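Local coordinates for putative gdp-fucose protein o-fucosyltransferase 1 (Caenorhabditis elegans, PDB 3ZY2), which belongs to the GDP-fucose protein O-fucosyltransferase family of the GT-B clan and is modelled here with bound guanosine-5'-diphosphate, at residues Thr87-Pro90 / Pro91-Lys95; Arg192-Ser195 / Arg196-Glu199. One frame throughout, in Å; residues are numbered along the deposited sequence.

Contact 1 of 2, residues Thr87-Pro90 / Pro91-Lys95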
ATOM      1  N   THR A  87       6.965 -28.272  -9.684  1.00 27.92           N
ATOM      2  CA  THR A  87       5.673 -28.974  -9.842  1.00 28.48           C
ATOM      3  C   THR A  87       4.496 -28.335  -9.103  1.00 28.14           C
ATOM      4  O   THR A  87       3.352 -28.405  -9.557  1.00 28.97           O
ATOM      5  CB  THR A  87       5.741 -30.468  -9.400  1.00 29.03           C
ATOM      6  OG1 THR A  87       6.149 -30.542  -8.035  1.00 30.95           O
ATOM      7  CG2 THR A  87       6.701 -31.277 -10.272  1.00 29.10           C
ATOM      8  N   VAL A  88       4.763 -27.741  -7.941  1.00 27.64           N
ATOM      9  CA  VAL A  88       3.690 -27.139  -7.144  1.00 27.98           C
ATOM     10  C   VAL A  88       3.291 -25.743  -7.648  1.00 27.18           C
ATOM     11  O   VAL A  88       2.156 -25.340  -7.494  1.00 27.66           O
ATOM     12  CB  VAL A  88       4.076 -27.092  -5.633  1.00 27.14           C
ATOM     13  CG1 VAL A  88       3.060 -26.271  -4.814  1.00 28.14           C
ATOM     14  CG2 VAL A  88       4.203 -28.497  -5.076  1.00 28.57           C
ATOM     15  N   TRP A  89       4.230 -25.012  -8.249  1.00 27.32           N
ATOM     16  CA  TRP A  89       4.005 -23.607  -8.571  1.00 26.65           C
ATOM     17  C   TRP A  89       4.736 -23.153  -9.841  1.00 27.38           C
ATOM     18  O   TRP A  89       5.641 -22.310  -9.800  1.00 26.89           O
ATOM     19  CB  TRP A  89       4.447 -22.776  -7.375  1.00 25.54           C
ATOM     20  CG  TRP A  89       4.029 -21.343  -7.370  1.00 24.32           C
ATOM     21  CD1 TRP A  89       2.767 -20.842  -7.536  1.00 25.15           C
ATOM     22  CD2 TRP A  89       4.879 -20.217  -7.090  1.00 22.73           C
ATOM     23  NE1 TRP A  89       2.787 -19.469  -7.402  1.00 23.85           N
ATOM     24  CE2 TRP A  89       4.070 -19.063  -7.135  1.00 23.04           C
ATOM     25  CE3 TRP A  89       6.250 -20.075  -6.829  1.00 23.64           C
ATOM     26  CZ2 TRP A  89       4.587 -17.774  -6.923  1.00 21.39           C
ATOM     27  CZ3 TRP A  89       6.772 -18.783  -6.616  1.00 22.33           C
ATOM     28  CH2 TRP A  89       5.936 -17.654  -6.676  1.00 21.15           C
ATOM     29  N   PRO A  90       4.357 -23.727 -10.982  1.00 28.55           N
ATOM     30  CA  PRO A  90       5.059 -23.450 -12.238  1.00 29.30           C
ATOM     31  C   PRO A  90       4.806 -22.012 -12.712  1.00 29.19           C
ATOM     32  O   PRO A  90       3.853 -21.379 -12.234  1.00 28.69           O
ATOM     33  CB  PRO A  90       4.441 -24.467 -13.202  1.00 30.27           C
ATOM     34  CG  PRO A  90       3.090 -24.753 -12.629  1.00 30.05           C
ATOM     35  CD  PRO A  90       3.252 -24.690 -11.153  1.00 29.27           C
ATOM     36  N   PRO A  91       5.665 -21.484 -13.615  1.00 29.68           N
ATOM     37  CA  PRO A  91       5.522 -20.087 -14.042  1.00 29.74           C
ATOM     38  C   PRO A  91       4.086 -19.603 -14.287  1.00 30.52           C
ATOM     39  O   PRO A  91       3.741 -18.493 -13.863  1.00 29.11           O
ATOM     40  CB  PRO A  91       6.357 -20.036 -15.319  1.00 30.14           C
ATOM     41  CG  PRO A  91       7.480 -21.033 -15.059  1.00 31.03           C
ATOM     42  CD  PRO A  91       6.967 -22.040 -14.044  1.00 30.20           C
ATOM     43  N   GLU A  92       3.257 -20.431 -14.930  1.00 32.11           N
ATOM     44  CA  GLU A  92       1.878 -20.036 -15.281  1.00 33.15           C
ATOM     45  C   GLU A  92       0.963 -19.681 -14.103  1.00 32.61           C
ATOM     46  O   GLU A  92       0.001 -18.940 -14.282  1.00 32.56           O
ATOM     47  CB  GLU A  92       1.222 -21.089 -16.211  1.00 34.78           C
ATOM     48  CG  GLU A  92      -0.321 -21.067 -16.322  1.00 38.55           C
ATOM     49  CD  GLU A  92      -1.030 -21.923 -15.258  1.00 41.30           C
ATOM     50  OE1 GLU A  92      -0.498 -22.991 -14.878  1.00 42.39           O
ATOM     51  OE2 GLU A  92      -2.133 -21.520 -14.813  1.00 43.49           O
ATOM     52  N   LYS A  93       1.244 -20.191 -12.905  1.00 31.86           N
ATOM     53  CA  LYS A  93       0.342 -19.896 -11.794  1.00 31.70           C
ATOM     54  C   LYS A  93       0.992 -19.011 -10.744  1.00 29.53           C
ATOM     55  O   LYS A  93       0.524 -18.932  -9.602  1.00 29.54           O
ATOM     56  CB  LYS A  93      -0.279 -21.163 -11.183  1.00 33.04           C
ATOM     57  CG  LYS A  93       0.655 -22.065 -10.401  1.00 34.82           C
ATOM     58  CD  LYS A  93      -0.054 -23.349  -9.915  1.00 39.39           C
ATOM     59  CE  LYS A  93      -0.601 -24.190 -11.080  1.00 41.91           C
ATOM     60  NZ  LYS A  93      -0.766 -25.647 -10.760  1.00 43.96           N
ATOM     61  N   ARG A  94       2.063 -18.342 -11.156  1.00 28.24           N
ATOM     62  CA  ARG A  94       2.783 -17.429 -10.263  1.00 25.99           C
ATOM     63  C   ARG A  94       2.092 -16.069 -10.231  1.00 25.82           C
ATOM     64  O   ARG A  94       2.385 -15.174 -11.036  1.00 25.68           O
ATOM     65  CB  ARG A  94       4.258 -17.341 -10.645  1.00 25.77           C
ATOM     66  CG  ARG A  94       4.930 -18.717 -10.512  1.00 24.91           C
ATOM     67  CD  ARG A  94       6.407 -18.732 -10.774  1.00 23.65           C
ATOM     68  NE  ARG A  94       6.874 -20.119 -10.685  1.00 22.86           N
ATOM     69  CZ  ARG A  94       8.099 -20.532 -10.992  1.00 23.25           C
ATOM     70  NH1 ARG A  94       9.016 -19.677 -11.429  1.00 25.44           N
ATOM     71  NH2 ARG A  94       8.404 -21.818 -10.865  1.00 23.53           N
ATOM     72  N   LYS A  95       1.163 -15.948  -9.284  1.00 25.06           N
ATOM     73  CA  LYS A  95       0.427 -14.708  -9.042  1.00 25.60           C
ATOM     74  C   LYS A  95       1.033 -13.905  -7.891  1.00 24.81           C
ATOM     75  O   LYS A  95       1.503 -14.473  -6.890  1.00 24.39           O
ATOM     76  CB  LYS A  95      -1.054 -15.019  -8.788  1.00 25.93           C
ATOM     77  CG  LYS A  95      -1.794 -15.671  -9.989  1.00 29.62           C
ATOM     78  CD  LYS A  95      -3.269 -15.316  -9.955  1.00 35.21           C
ATOM     79  CE  LYS A  95      -3.980 -15.554 -11.286  1.00 38.73           C
ATOM     80  NZ  LYS A  95      -4.129 -17.008 -11.586  1.00 40.44           N
TER
HETATM   81  O   HOH W   1       1.120 -17.209  -6.507  1.00 22.88           O

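Contact 2 of 2, residues Arg192-Ser195 / Arg196-Glu199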
ATOM      1  N   ARG A 192      17.399 -18.279  16.346  1.00 13.17           N
ATOM      2  CA  ARG A 192      18.637 -18.636  17.039  1.00 13.36           C
ATOM      3  C   ARG A 192      19.757 -18.531  16.016  1.00 13.21           C
ATOM      4  O   ARG A 192      19.672 -19.135  14.951  1.00 13.42           O
ATOM      5  CB  ARG A 192      18.539 -20.073  17.547  1.00 15.23           C
ATOM      6  CG  ARG A 192      19.825 -20.545  18.230  1.00 16.61           C
ATOM      7  CD  ARG A 192      19.637 -21.877  18.905  1.00 20.48           C
ATOM      8  NE  ARG A 192      18.640 -21.783  19.980  1.00 22.18           N
ATOM      9  CZ  ARG A 192      18.142 -22.822  20.641  1.00 26.92           C
ATOM     10  NH1 ARG A 192      18.539 -24.064  20.364  1.00 27.29           N
ATOM     11  NH2 ARG A 192      17.240 -22.614  21.587  1.00 28.09           N
ATOM     12  N   TRP A 193      20.808 -17.774  16.333  1.00 12.59           N
ATOM     13  CA  TRP A 193      21.916 -17.602  15.391  1.00 13.10           C
ATOM     14  C   TRP A 193      22.495 -18.923  14.944  1.00 13.50           C
ATOM     15  O   TRP A 193      22.625 -19.871  15.729  1.00 15.02           O
ATOM     16  CB  TRP A 193      23.033 -16.710  15.958  1.00 12.00           C
ATOM     17  CG  TRP A 193      22.489 -15.365  16.339  1.00 12.07           C
ATOM     18  CD1 TRP A 193      22.203 -14.927  17.606  1.00 13.54           C
ATOM     19  CD2 TRP A 193      22.085 -14.321  15.447  1.00 11.93           C
ATOM     20  NE1 TRP A 193      21.672 -13.662  17.553  1.00 13.97           N
ATOM     21  CE2 TRP A 193      21.584 -13.265  16.244  1.00 12.07           C
ATOM     22  CE3 TRP A 193      22.101 -14.166  14.050  1.00 13.46           C
ATOM     23  CZ2 TRP A 193      21.089 -12.067  15.686  1.00 12.93           C
ATOM     24  CZ3 TRP A 193      21.624 -12.973  13.496  1.00 14.19           C
ATOM     25  CH2 TRP A 193      21.138 -11.934  14.322  1.00 14.13           C
ATOM     26  N   SER A 194      22.884 -18.964  13.670  1.00 13.38           N
ATOM     27  CA  SER A 194      23.533 -20.151  13.121  1.00 14.23           C
ATOM     28  C   SER A 194      24.730 -20.516  13.990  1.00 15.29           C
ATOM     29  O   SER A 194      25.326 -19.650  14.683  1.00 14.91           O
ATOM     30  CB  SER A 194      23.985 -19.880  11.688  1.00 15.48           C
ATOM     31  OG  SER A 194      24.964 -18.837  11.673  1.00 16.45           O
ATOM     32  N   SER A 195      25.094 -21.785  13.979  1.00 16.53           N
ATOM     33  CA  SER A 195      26.232 -22.216  14.766  1.00 17.49           C
ATOM     34  C   SER A 195      27.493 -21.430  14.403  1.00 17.06           C
ATOM     35  O   SER A 195      28.288 -21.104  15.279  1.00 17.14           O
ATOM     36  CB  SER A 195      26.437 -23.717  14.604  1.00 19.10           C
ATOM     37  OG  SER A 195      26.768 -24.015  13.269  1.00 25.20           O
ATOM     38  N   ARG A 196      27.661 -21.099  13.129  1.00 16.77           N
ATOM     39  CA  ARG A 196      28.838 -20.330  12.694  1.00 17.36           C
ATOM     40  C   ARG A 196      28.904 -18.977  13.411  1.00 15.77           C
ATOM     41  O   ARG A 196      29.972 -18.571  13.893  1.00 15.89           O
ATOM     42  CB  ARG A 196      28.795 -20.151  11.183  1.00 18.39           C
ATOM     43  CG  ARG A 196      29.993 -19.400  10.592  1.00 20.78           C
ATOM     44  CD  ARG A 196      29.728 -19.090   9.117  1.00 25.58           C
ATOM     45  NE  ARG A 196      28.441 -18.411   8.933  1.00 26.70           N
ATOM     46  CZ  ARG A 196      28.262 -17.093   8.974  1.00 27.19           C
ATOM     47  NH1 ARG A 196      29.285 -16.263   9.164  1.00 28.24           N
ATOM     48  NH2 ARG A 196      27.049 -16.597   8.834  1.00 25.16           N
ATOM     49  N   ILE A 197      27.784 -18.258  13.439  1.00 14.62           N
ATOM     50  CA  ILE A 197      27.744 -16.948  14.090  1.00 13.59           C
ATOM     51  C   ILE A 197      27.899 -17.065  15.594  1.00 13.74           C
ATOM     52  O   ILE A 197      28.609 -16.267  16.238  1.00 14.01           O
ATOM     53  CB  ILE A 197      26.440 -16.208  13.718  1.00 12.91           C
ATOM     54  CG1 ILE A 197      26.546 -15.774  12.259  1.00 12.49           C
ATOM     55  CG2 ILE A 197      26.232 -15.014  14.637  1.00 12.60           C
ATOM     56  CD1 ILE A 197      25.252 -15.280  11.638  1.00 15.89           C
ATOM     57  N   THR A 198      27.235 -18.055  16.176  1.00 14.66           N
ATOM     58  CA  THR A 198      27.328 -18.272  17.607  1.00 15.57           C
ATOM     59  C   THR A 198      28.787 -18.498  18.015  1.00 15.84           C
ATOM     60  O   THR A 198      29.283 -17.886  18.966  1.00 15.30           O
ATOM     61  CB  THR A 198      26.413 -19.433  18.013  1.00 15.83           C
ATOM     62  OG1 THR A 198      25.054 -19.067  17.678  1.00 18.72           O
ATOM     63  CG2 THR A 198      26.513 -19.740  19.499  1.00 18.16           C
ATOM     64  N   GLU A 199      29.480 -19.349  17.276  1.00 15.12           N
ATOM     65  CA  GLU A 199      30.862 -19.647  17.583  1.00 15.92           C
ATOM     66  C   GLU A 199      31.750 -18.427  17.416  1.00 15.08           C
ATOM     67  O   GLU A 199      32.678 -18.205  18.210  1.00 15.90           O
ATOM     68  CB  GLU A 199      31.334 -20.825  16.716  1.00 16.74           C
ATOM     69  CG  GLU A 199      30.764 -22.185  17.170  1.00 22.28           C
ATOM     70  CD  GLU A 199      30.818 -22.389  18.688  1.00 25.38           C
ATOM     71  OE1 GLU A 199      31.925 -22.329  19.267  1.00 26.83           O
ATOM     72  OE2 GLU A 199      29.747 -22.595  19.309  1.00 30.83           O
TER

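Contact 1 of 2, residues Thr87-Pro90 / Pro91-Lys95
W89 and R94 fold against each other in a local turn contact that carries the chain from the end of helix 77-88 toward strand 95-98. The R94 side chain runs across one face of the indole, its CG 3.7 Å from the centroid of the W89 six-membered ring and 18° off the ring normal, a CH-pi contact. From there the chain stays extended to NE and brings the guanidinium to the W89 carbonyl, which takes both NE and NH2: NE donates to W89 O at 2.7 Å and NH2 to the same oxygen at 3.0 Å. The oxygen lies almost exactly in the guanidinium plane, while P91 CD lies 3.5 Å above one face of that group, toward its rim. The turn is closed by K93 N, which donates to P90 O over 2.9 Å. The aliphatic chain of K93 passes across P90 at a slant, CG 3.8 Å from P90 CD. W89 NE1 makes a weak bond to K93 O and donates to a water at 2.9 Å; that water in turn donates to K95 O. The charged guanidinium thus satisfies the carbonyl of the buried W89 with two N-H groups, and these bonds, with the ring against its methylenes, hold its rotation.

Contact 2 of 2, residues Arg192-Ser195 / Arg196-Glu199
W193 CB and I197 CG2 meet 3.9 Å apart at the start of helix 195-208, where the indole and the isoleucine cross at a slant. The indole leads away from the helix, and I197 reaches it with its two methyl ends: CG2 near the ring's root and CD1 4.1 Å from W193 CE3. S194 is the N-cap. Its OG, tucked over its own backbone (chi1 63°), turns back to accept a weak capping bond from I197 N at 3.4 Å, and I197 CG1 packs against the same oxygen. S194 OG is also hydrogen-bonded to the backbone carbonyl of F61. The T198 hydroxyl sits beside two carbonyls, with OG1 3.1 Å from S194 O and 3.2 Å from W193 O, the latter also bonded by Q64. The first helical turn closes with T198 N donating to S194 O at 2.9 Å, nearly straight at 170°, and E199 N bonds likewise to S195 O. R196 swings outward to F61, giving a cation-pi contact and a bond from NH2 to its carbonyl. The indole stacks on F63, bonds E343 through NE1 and, with I197, packs on helix 315-324, so the start of helix 195-208 meets helix 59-62, the residues just after it, and helices 315-324 and 335-346.

Contact 1 comes first along the chain and contact 2 follows it in series, with strands 95-98, 135-138 and 168-171 among the elements between them. Their centres are about 35 Å apart and their nearest atoms about 25 Å, so they do not touch. In a fold built on two parallel sheets, as in the GT-B clan, contact 1 belongs to the half with the six-stranded sheet, feeding its strand 95-98, while contact 2 lies where the chain passes toward strand 213-218 of the five-stranded one and touches elements of both. Contact 1 reaches the second subunit, where K95 forms a salt bridge with D232 of that chain, while the side chain of W193 in contact 2 lies about 10 Å from a bound GDP.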